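Local coordinates for protein muconate lactonizing enzyme (Corynebacterium glutamicum, PDB 3I4K) that is a magnesium-binding member of the enolase superfamily, built from a capping N-terminal domain and a TIM-barrel-like C-terminal domain, at residues Gly53-Glu64 and Ala101-Ala109; Ala298-Pro308 and Ile324-Leu335. One frame throughout, in Å; residues are numbered along the deposited sequence.

How the interactions relate
Interaction 1 belongs to the N-terminal capping domain, interaction 2 to the barrel domain, and their centres lie about 16 Å apart. They meet at Ser304. Tyr105 CE1 packs 3.7 Å from Ser304 OG, and Pro56 CG lies 3.8 Å from Ser304 O. Close by, Val54 CG1 is 3.9 Å from Glu306 CG. Both contacts reach the region of the magnesium site formed by Asp200, Glu226 and Asp251. The side chain of Trp61 is about 5 Å from the bound magnesium ion, and that of Glu329 about 6 Å. Lys169 lies between them: it forms a salt bridge with Glu329 and bonds the acetic acid, probably from the crystallisation liquor, that also bonds Trp61 NE1.

Interaction 1. Residues Gly53-Glu64 and Ala101-Ala109; sequences GVVPGGPWWGGE and ARARYAKAA. With ACY (acetic acid), chain I.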
loop_
_atom_site.group_PDB
_atom_site.type_symbol
_atom_site.label_atom_id
_atom_site.label_comp_id
_atom_site.label_asym_id
_atom_site.label_seq_id
_atom_site.Cartn_x
_atom_site.Cartn_y
_atom_site.Cartn_z
ATOM N N GLY A 53 19.244 -6.675 9.054
ATOM C CA GLY A 53 19.904 -5.978 7.962
ATOM C C GLY A 53 20.644 -7.125 7.293
ATOM O O GLY A 53 21.727 -7.512 7.738
ATOM N N VAL A 54 20.072 -7.676 6.225
ATOM C CA VAL A 54 20.671 -8.837 5.580
ATOM C C VAL A 54 20.509 -8.936 4.057
ATOM O O VAL A 54 19.441 -8.646 3.521
ATOM C CB VAL A 54 20.075 -10.117 6.222
ATOM C CG1 VAL A 54 18.549 -10.087 6.104
ATOM C CG2 VAL A 54 20.632 -11.362 5.567
ATOM N N VAL A 55 21.584 -9.346 3.385
ATOM C CA VAL A 55 21.611 -9.539 1.934
ATOM C C VAL A 55 22.067 -10.975 1.684
ATOM O O VAL A 55 22.636 -11.609 2.566
ATOM C CB VAL A 55 22.599 -8.584 1.227
ATOM C CG1 VAL A 55 22.103 -7.153 1.324
ATOM C CG2 VAL A 55 23.996 -8.719 1.842
ATOM N N PRO A 56 21.833 -11.504 0.472
ATOM C CA PRO A 56 22.225 -12.877 0.135
ATOM C C PRO A 56 23.727 -13.131 0.097
ATOM O O PRO A 56 24.322 -13.145 -0.984
ATOM C CB PRO A 56 21.591 -13.095 -1.244
ATOM C CG PRO A 56 20.493 -12.081 -1.299
ATOM C CD PRO A 56 21.107 -10.887 -0.651
ATOM N N GLY A 57 24.341 -13.331 1.264
ATOM C CA GLY A 57 25.770 -13.613 1.302
ATOM C C GLY A 57 26.733 -12.441 1.436
ATOM O O GLY A 57 27.569 -12.425 2.347
ATOM N N GLY A 58 26.642 -11.467 0.532
ATOM C CA GLY A 58 27.538 -10.324 0.596
ATOM C C GLY A 58 27.149 -9.164 -0.311
ATOM O O GLY A 58 26.070 -9.167 -0.906
ATOM N N PRO A 59 28.018 -8.155 -0.451
ATOM C CA PRO A 59 27.701 -7.009 -1.306
ATOM C C PRO A 59 27.697 -7.293 -2.808
ATOM O O PRO A 59 27.434 -6.396 -3.606
ATOM C CB PRO A 59 28.754 -5.982 -0.899
ATOM C CG PRO A 59 29.938 -6.852 -0.550
ATOM C CD PRO A 59 29.298 -7.953 0.254
ATOM N N TRP A 60 27.970 -8.536 -3.197
ATOM C CA TRP A 60 27.982 -8.895 -4.617
ATOM C C TRP A 60 26.565 -8.804 -5.186
ATOM O O TRP A 60 26.373 -8.568 -6.381
ATOM C CB TRP A 60 28.491 -10.327 -4.817
ATOM C CG TRP A 60 27.561 -11.357 -4.225
ATOM C CD1 TRP A 60 27.533 -11.791 -2.927
ATOM C CD2 TRP A 60 26.443 -11.981 -4.878
ATOM N NE1 TRP A 60 26.465 -12.638 -2.730
ATOM C CE2 TRP A 60 25.780 -12.772 -3.909
ATOM C CE3 TRP A 60 25.935 -11.942 -6.187
ATOM C CZ2 TRP A 60 24.634 -13.516 -4.206
ATOM C CZ3 TRP A 60 24.794 -12.682 -6.482
ATOM C CH2 TRP A 60 24.156 -13.460 -5.494
ATOM N N TRP A 61 25.568 -9.003 -4.328
ATOM C CA TRP A 61 24.179 -8.968 -4.774
ATOM C C TRP A 61 23.731 -7.561 -5.184
ATOM O O TRP A 61 23.244 -7.368 -6.293
ATOM C CB TRP A 61 23.248 -9.508 -3.676
ATOM C CG TRP A 61 21.890 -9.909 -4.197
ATOM C CD1 TRP A 61 21.480 -11.166 -4.540
ATOM C CD2 TRP A 61 20.785 -9.038 -4.478
ATOM N NE1 TRP A 61 20.189 -11.132 -5.015
ATOM C CE2 TRP A 61 19.740 -9.840 -4.989
ATOM C CE3 TRP A 61 20.579 -7.659 -4.351
ATOM C CZ2 TRP A 61 18.501 -9.308 -5.373
ATOM C CZ3 TRP A 61 19.347 -7.126 -4.734
ATOM C CH2 TRP A 61 18.324 -7.954 -5.238
ATOM N N GLY A 62 23.914 -6.577 -4.307
ATOM C CA GLY A 62 23.476 -5.233 -4.639
ATOM C C GLY A 62 24.279 -4.060 -4.127
ATOM O O GLY A 62 23.853 -2.915 -4.285
ATOM N N GLY A 63 25.426 -4.315 -3.502
ATOM C CA GLY A 63 26.235 -3.205 -3.021
ATOM C C GLY A 63 26.152 -2.885 -1.543
ATOM O O GLY A 63 26.922 -2.063 -1.032
ATOM N N GLU A 64 25.210 -3.510 -0.850
ATOM C CA GLU A 64 25.083 -3.290 0.582
ATOM C C GLU A 64 25.556 -4.528 1.310
ATOM O O GLU A 64 25.398 -5.644 0.814
ATOM C CB GLU A 64 23.633 -3.014 0.967
ATOM C CG GLU A 64 23.223 -1.572 0.774
ATOM C CD GLU A 64 21.838 -1.311 1.311
ATOM O OE1 GLU A 64 20.862 -1.353 0.514
ATOM O OE2 GLU A 64 21.737 -1.076 2.539
ATOM N N ALA A 101 19.731 8.525 1.374
ATOM C CA ALA A 101 18.993 8.162 0.176
ATOM C C ALA A 101 19.304 6.695 -0.103
ATOM O O ALA A 101 20.359 6.201 0.297
ATOM C CB ALA A 101 19.429 9.026 -0.991
ATOM N N ARG A 102 18.378 6.005 -0.765
ATOM C CA ARG A 102 18.538 4.593 -1.103
ATOM C C ARG A 102 18.845 3.735 0.123
ATOM O O ARG A 102 18.154 3.837 1.139
ATOM C CB ARG A 102 19.632 4.434 -2.167
ATOM C CG ARG A 102 19.445 5.405 -3.329
ATOM C CD ARG A 102 20.260 5.076 -4.566
ATOM N NE ARG A 102 20.047 6.116 -5.568
ATOM C CZ ARG A 102 20.262 5.974 -6.872
ATOM N NH1 ARG A 102 20.704 4.821 -7.360
ATOM N NH2 ARG A 102 20.026 6.990 -7.692
ATOM N N ALA A 103 19.865 2.885 0.028
ATOM C CA ALA A 103 20.235 2.015 1.141
ATOM C C ALA A 103 18.994 1.356 1.750
ATOM O O ALA A 103 18.824 1.338 2.972
ATOM C CB ALA A 103 20.981 2.820 2.210
ATOM N N ARG A 104 18.133 0.806 0.896
ATOM C CA ARG A 104 16.908 0.161 1.360
ATOM C C ARG A 104 17.139 -1.001 2.329
ATOM O O ARG A 104 16.420 -1.137 3.316
ATOM C CB ARG A 104 16.087 -0.335 0.165
ATOM C CG ARG A 104 15.611 0.768 -0.776
ATOM C CD ARG A 104 14.726 1.793 -0.075
ATOM N NE ARG A 104 13.923 2.549 -1.035
ATOM C CZ ARG A 104 13.046 3.497 -0.713
ATOM N NH1 ARG A 104 12.848 3.833 0.557
ATOM N NH2 ARG A 104 12.344 4.091 -1.669
ATOM N N TYR A 105 18.129 -1.844 2.050
ATOM C CA TYR A 105 18.390 -2.976 2.930
ATOM C C TYR A 105 18.636 -2.532 4.378
ATOM O O TYR A 105 18.113 -3.136 5.311
ATOM C CB TYR A 105 19.576 -3.793 2.409
ATOM C CG TYR A 105 19.223 -4.727 1.270
ATOM C CD1 TYR A 105 18.633 -5.965 1.517
ATOM C CD2 TYR A 105 19.483 -4.379 -0.051
ATOM C CE1 TYR A 105 18.317 -6.837 0.476
ATOM C CE2 TYR A 105 19.162 -5.247 -1.106
ATOM C CZ TYR A 105 18.586 -6.471 -0.833
ATOM O OH TYR A 105 18.294 -7.343 -1.869
ATOM N N ALA A 106 19.415 -1.470 4.558
ATOM C CA ALA A 106 19.705 -0.967 5.897
ATOM C C ALA A 106 18.415 -0.469 6.558
ATOM O O ALA A 106 18.146 -0.757 7.726
ATOM C CB ALA A 106 20.721 0.164 5.823
ATOM N N LYS A 107 17.623 0.275 5.788
ATOM C CA LYS A 107 16.368 0.830 6.270
ATOM C C LYS A 107 15.348 -0.238 6.648
ATOM O O LYS A 107 14.601 -0.074 7.613
ATOM C CB LYS A 107 15.778 1.769 5.211
ATOM C CG LYS A 107 16.629 3.012 4.944
ATOM C CD LYS A 107 16.140 3.788 3.721
ATOM C CE LYS A 107 16.894 5.103 3.543
ATOM N NZ LYS A 107 16.599 5.758 2.235
ATOM N N ALA A 108 15.312 -1.334 5.898
ATOM C CA ALA A 108 14.359 -2.397 6.183
ATOM C C ALA A 108 14.486 -2.910 7.622
ATOM O O ALA A 108 13.485 -3.239 8.268
ATOM C CB ALA A 108 14.546 -3.538 5.204
ATOM N N ALA A 109 15.712 -2.978 8.129
ATOM C CA ALA A 109 15.917 -3.454 9.491
ATOM C C ALA A 109 15.257 -2.501 10.475
ATOM O O ALA A 109 14.557 -2.936 11.387
ATOM C CB ALA A 109 17.405 -3.577 9.796
HETATM C C ACY I . 18.134 -14.219 -4.537
HETATM O O ACY I . 18.734 -13.543 -5.356
HETATM O OXT ACY I . 16.935 -14.721 -4.832
HETATM C CH3 ACY I . 18.733 -14.495 -3.180
HETATM O O HOH W 1 17.651 -6.026 5.279
#
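Glu64 reaches the first turn of helix 104-121 and takes two backbone N-H groups there. Tyr105 N donates to Glu64 OE1 at 3.2 Å, and Ala106 N donates to Glu64 OE2 at 3.1 Å. Both bonds are clearly bent. Each oxygen is met on its syn side, 19° out of the carboxylate plane. The chain is extended beyond CG, which carries the carboxylate to the helix end. This fork would hold the group against rotation, and the helix N-terminus probably favours its negative charge. Ala103 is the N-cap residue, and its CA also packs on OE1.

The Tyr105 ring fills the space between helix and loop. Val55 CG1 sits over the centre of one face, 3.7 Å from the ring centroid, as a CH-pi contact. The Tyr105 edge points at the face of Trp61 in an offset edge-to-face pair, with planes 79° apart. Tyr105 OH lies above the rim of the indole, 3.1 Å from Trp61 CZ3.

From Gly53, the end of strand 48-53, the segment runs into the loop after the last strand of the N-terminal domain's three-stranded antiparallel sheet. In the enolase superfamily, loops of this domain close over the mouth of the barrel. Trp61 accordingly touches Asp251, a magnesium ligand, and meets the ring of Trp255.

Trp61 swings its indole to the side opposite its own backbone N (chi1 -162°), which brings it to Tyr105. Trp61 NE1 donates to O of the acetic acid at 2.8 Å in a fairly straight bond, near the indole plane. Nearer the strand, one water accepts from Val54 N and donates to Tyr105 O. Lys107 NZ binds Arg102 O at 2.7 Å and also Val100 O, and forms a salt bridge with Glu97.

Interaction 2. Residues Ala298-Pro308 and Ile324-Leu335; sequences ACHGATSLEGP and ISYGTELFGPQL
His300 hydrogen-bonds to the backbone of Tyr326. His300 ND1 donates to Tyr326 O at 2.7 Å and 153°, with the acceptor near the imidazole plane. The ring stands beside the histidine's own carbonyl carbon (chi1 -178°), which carries it alongside 326-329. Thr328 CA lies over one of its faces, toward the rim. Gly301 and Thr328 form a parallel beta bridge. Gly301 N meets a lone pair of Gly327 O at 2.8 Å, almost straight, and Glu329 N returns a bond to Gly301 O at 2.9 Å. Thr303 N donates to Glu329 OE2 at 2.8 Å, on that oxygen's anti lone pair, the one facing away from OE1. Glu329 OE1 is held by the salt bridge with Lys169 and by a water that also bonds His300 NE2. The two carboxylate oxygens thus have separate partners, which would hold the group in place.

Apolar contacts flank the polar ones. Leu330 CD2 packs 4.0 Å from Thr303 CB. Further along, Leu305 CD1 touches Phe331 CZ at 3.9 Å, and Pro333 CG rests on Pro308 CA.

Strand 298-301 pairs on its other side with strand 271-274. The short strand 327-328 lies between strands 298-301 and 137-144, Thr328 bonding Asp139, and so helps close the TIM-barrel-like ring, while Leu330 and Pro333 pack on helix 308-320.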
loop_
_atom_site.group_PDB
_atom_site.type_symbol
_atom_site.label_atom_id
_atom_site.label_comp_id
_atom_site.label_asym_id
_atom_site.label_seq_id
_atom_site.Cartn_x
_atom_site.Cartn_y
_atom_site.Cartn_z
ATOM N N ALA A 298 2.076 -10.969 -10.566
ATOM C CA ALA A 298 2.080 -11.764 -9.344
ATOM C C ALA A 298 3.272 -11.399 -8.475
ATOM O O ALA A 298 4.302 -10.949 -8.982
ATOM C CB ALA A 298 2.136 -13.239 -9.691
ATOM N N CYS A 299 3.119 -11.567 -7.164
ATOM C CA CYS A 299 4.212 -11.317 -6.230
ATOM C C CYS A 299 4.567 -12.652 -5.559
ATOM O O CYS A 299 3.688 -13.438 -5.195
ATOM C CB CYS A 299 3.823 -10.287 -5.163
ATOM S SG CYS A 299 3.780 -8.558 -5.727
ATOM N N HIS A 300 5.862 -12.909 -5.449
ATOM C CA HIS A 300 6.389 -14.122 -4.827
ATOM C C HIS A 300 6.973 -13.708 -3.472
ATOM O O HIS A 300 7.600 -12.651 -3.361
ATOM C CB HIS A 300 7.491 -14.702 -5.717
ATOM C CG HIS A 300 8.090 -15.982 -5.207
ATOM N ND1 HIS A 300 7.407 -17.179 -5.210
ATOM C CD2 HIS A 300 9.340 -16.266 -4.765
ATOM C CE1 HIS A 300 8.213 -18.146 -4.802
ATOM N NE2 HIS A 300 9.392 -17.618 -4.528
ATOM N N GLY A 301 6.750 -14.515 -2.440
ATOM C CA GLY A 301 7.311 -14.194 -1.136
ATOM C C GLY A 301 8.782 -14.579 -1.182
ATOM O O GLY A 301 9.167 -15.638 -0.680
ATOM N N ALA A 302 9.604 -13.717 -1.785
ATOM C CA ALA A 302 11.034 -13.972 -1.942
ATOM C C ALA A 302 11.878 -13.731 -0.689
ATOM O O ALA A 302 11.485 -13.002 0.230
ATOM C CB ALA A 302 11.588 -13.139 -3.121
ATOM N N THR A 303 13.064 -14.327 -0.685
ATOM C CA THR A 303 13.969 -14.221 0.450
ATOM C C THR A 303 15.354 -13.734 0.079
ATOM O O THR A 303 15.850 -13.992 -1.021
ATOM C CB THR A 303 14.120 -15.588 1.161
ATOM O OG1 THR A 303 14.902 -15.426 2.345
ATOM C CG2 THR A 303 14.796 -16.602 0.251
ATOM N N SER A 304 15.959 -13.003 1.008
ATOM C CA SER A 304 17.311 -12.502 0.844
ATOM C C SER A 304 18.142 -13.406 1.753
ATOM O O SER A 304 19.236 -13.034 2.192
ATOM C CB SER A 304 17.405 -11.057 1.330
ATOM O OG SER A 304 16.729 -10.185 0.448
ATOM N N LEU A 305 17.597 -14.597 2.015
ATOM C CA LEU A 305 18.206 -15.580 2.905
ATOM C C LEU A 305 18.249 -14.990 4.307
ATOM O O LEU A 305 19.300 -14.955 4.956
ATOM C CB LEU A 305 19.617 -15.958 2.444
ATOM C CG LEU A 305 19.771 -17.176 1.526
ATOM C CD1 LEU A 305 18.424 -17.690 1.017
ATOM C CD2 LEU A 305 20.680 -16.781 0.372
ATOM N N GLU A 306 17.092 -14.510 4.757
ATOM C CA GLU A 306 16.970 -13.926 6.089
ATOM C C GLU A 306 17.097 -15.003 7.150
ATOM O O GLU A 306 16.841 -16.185 6.887
ATOM C CB GLU A 306 15.600 -13.255 6.288
ATOM C CG GLU A 306 15.305 -12.051 5.397
ATOM C CD GLU A 306 14.817 -12.438 4.014
ATOM O OE1 GLU A 306 14.633 -13.646 3.753
ATOM O OE2 GLU A 306 14.611 -11.526 3.190
ATOM N N GLY A 307 17.492 -14.582 8.347
ATOM C CA GLY A 307 17.585 -15.509 9.455
ATOM C C GLY A 307 16.162 -15.689 9.966
ATOM O O GLY A 307 15.212 -15.329 9.265
ATOM N N PRO A 308 15.970 -16.231 11.178
ATOM C CA PRO A 308 14.619 -16.427 11.717
ATOM C C PRO A 308 13.816 -15.140 11.884
ATOM O O PRO A 308 12.625 -15.111 11.592
ATOM C CB PRO A 308 14.879 -17.135 13.047
ATOM C CG PRO A 308 16.240 -16.612 13.444
ATOM C CD PRO A 308 16.987 -16.695 12.135
ATOM N N ILE A 324 0.443 -11.536 -2.571
ATOM C CA ILE A 324 1.545 -12.509 -2.577
ATOM C C ILE A 324 0.737 -13.679 -3.086
ATOM O O ILE A 324 0.133 -14.428 -2.321
ATOM C CB ILE A 324 2.077 -12.848 -1.181
ATOM C CG1 ILE A 324 2.829 -11.658 -0.594
ATOM C CG2 ILE A 324 3.007 -14.079 -1.277
ATOM C CD1 ILE A 324 4.146 -11.341 -1.302
ATOM N N SER A 325 0.712 -13.794 -4.401
ATOM C CA SER A 325 -0.075 -14.786 -5.113
ATOM C C SER A 325 0.701 -15.917 -5.767
ATOM O O SER A 325 0.117 -16.732 -6.492
ATOM C CB SER A 325 -0.839 -14.042 -6.196
ATOM O OG SER A 325 0.089 -13.200 -6.870
ATOM N N TYR A 326 2.005 -15.974 -5.517
ATOM C CA TYR A 326 2.840 -16.995 -6.121
ATOM C C TYR A 326 3.704 -17.740 -5.098
ATOM O O TYR A 326 4.882 -18.009 -5.341
ATOM C CB TYR A 326 3.719 -16.342 -7.192
ATOM C CG TYR A 326 4.451 -17.320 -8.073
ATOM C CD1 TYR A 326 3.758 -18.299 -8.776
ATOM C CD2 TYR A 326 5.840 -17.268 -8.203
ATOM C CE1 TYR A 326 4.421 -19.199 -9.584
ATOM C CE2 TYR A 326 6.516 -18.167 -9.012
ATOM C CZ TYR A 326 5.798 -19.129 -9.704
ATOM O OH TYR A 326 6.457 -20.003 -10.536
ATOM N N GLY A 327 3.114 -18.086 -3.961
ATOM C CA GLY A 327 3.863 -18.787 -2.945
ATOM C C GLY A 327 5.059 -17.976 -2.476
ATOM O O GLY A 327 5.123 -16.765 -2.703
ATOM N N THR A 328 6.013 -18.650 -1.831
ATOM C CA THR A 328 7.208 -17.998 -1.302
ATOM C C THR A 328 8.417 -18.940 -1.401
ATOM O O THR A 328 8.318 -20.051 -1.914
ATOM C CB THR A 328 7.052 -17.675 0.199
ATOM O OG1 THR A 328 7.266 -18.878 0.955
ATOM C CG2 THR A 328 5.643 -17.149 0.511
ATOM N N GLU A 329 9.550 -18.464 -0.898
ATOM C CA GLU A 329 10.793 -19.235 -0.841
ATOM C C GLU A 329 11.411 -18.848 0.498
ATOM O O GLU A 329 12.625 -18.689 0.620
ATOM C CB GLU A 329 11.746 -18.856 -1.985
ATOM C CG GLU A 329 11.948 -17.359 -2.163
ATOM C CD GLU A 329 13.149 -17.011 -3.030
ATOM O OE1 GLU A 329 13.541 -17.832 -3.888
ATOM O OE2 GLU A 329 13.694 -15.899 -2.852
ATOM N N LEU A 330 10.555 -18.688 1.502
ATOM C CA LEU A 330 10.997 -18.288 2.836
ATOM C C LEU A 330 11.477 -19.496 3.637
ATOM O O LEU A 330 10.827 -19.927 4.592
ATOM C CB LEU A 330 9.854 -17.571 3.563
ATOM C CG LEU A 330 9.458 -16.227 2.946
ATOM C CD1 LEU A 330 8.245 -15.662 3.666
ATOM C CD2 LEU A 330 10.625 -15.251 3.039
ATOM N N PHE A 331 12.632 -20.020 3.224
ATOM C CA PHE A 331 13.253 -21.193 3.825
ATOM C C PHE A 331 14.546 -20.847 4.556
ATOM O O PHE A 331 15.214 -21.730 5.095
ATOM C CB PHE A 331 13.559 -22.203 2.726
ATOM C CG PHE A 331 14.544 -21.703 1.701
ATOM C CD1 PHE A 331 15.910 -21.698 1.966
ATOM C CD2 PHE A 331 14.100 -21.211 0.475
ATOM C CE1 PHE A 331 16.827 -21.212 1.023
ATOM C CE2 PHE A 331 15.005 -20.721 -0.474
ATOM C CZ PHE A 331 16.367 -20.722 -0.199
ATOM N N GLY A 332 14.898 -19.566 4.561
ATOM C CA GLY A 332 16.116 -19.117 5.215
ATOM C C GLY A 332 16.504 -19.913 6.452
ATOM O O GLY A 332 17.572 -20.538 6.476
ATOM N N PRO A 333 15.652 -19.913 7.495
ATOM C CA PRO A 333 15.891 -20.631 8.751
ATOM C C PRO A 333 16.407 -22.057 8.571
ATOM O O PRO A 333 17.254 -22.515 9.340
ATOM C CB PRO A 333 14.527 -20.583 9.433
ATOM C CG PRO A 333 14.003 -19.241 8.997
ATOM C CD PRO A 333 14.338 -19.244 7.523
ATOM N N GLN A 334 15.903 -22.752 7.555
ATOM C CA GLN A 334 16.316 -24.123 7.287
ATOM C C GLN A 334 17.745 -24.244 6.772
ATOM O O GLN A 334 18.413 -25.252 7.007
ATOM C CB GLN A 334 15.369 -24.776 6.281
ATOM C CG GLN A 334 13.958 -24.978 6.796
ATOM C CD GLN A 334 13.147 -25.895 5.901
ATOM O OE1 GLN A 334 12.943 -25.613 4.715
ATOM N NE2 GLN A 334 12.682 -27.006 6.464
ATOM N N LEU A 335 18.213 -23.219 6.068
ATOM C CA LEU A 335 19.561 -23.221 5.510
ATOM C C LEU A 335 20.608 -23.024 6.601
ATOM O O LEU A 335 21.767 -23.414 6.444
ATOM C CB LEU A 335 19.690 -22.118 4.458
ATOM C CG LEU A 335 20.928 -22.154 3.567
ATOM C CD1 LEU A 335 20.923 -23.433 2.757
ATOM C CD2 LEU A 335 20.939 -20.941 2.648
HETATM O O HOH W 2 11.748 -19.006 -5.426
HETATM O O HOH W 3 13.807 -16.949 4.570
#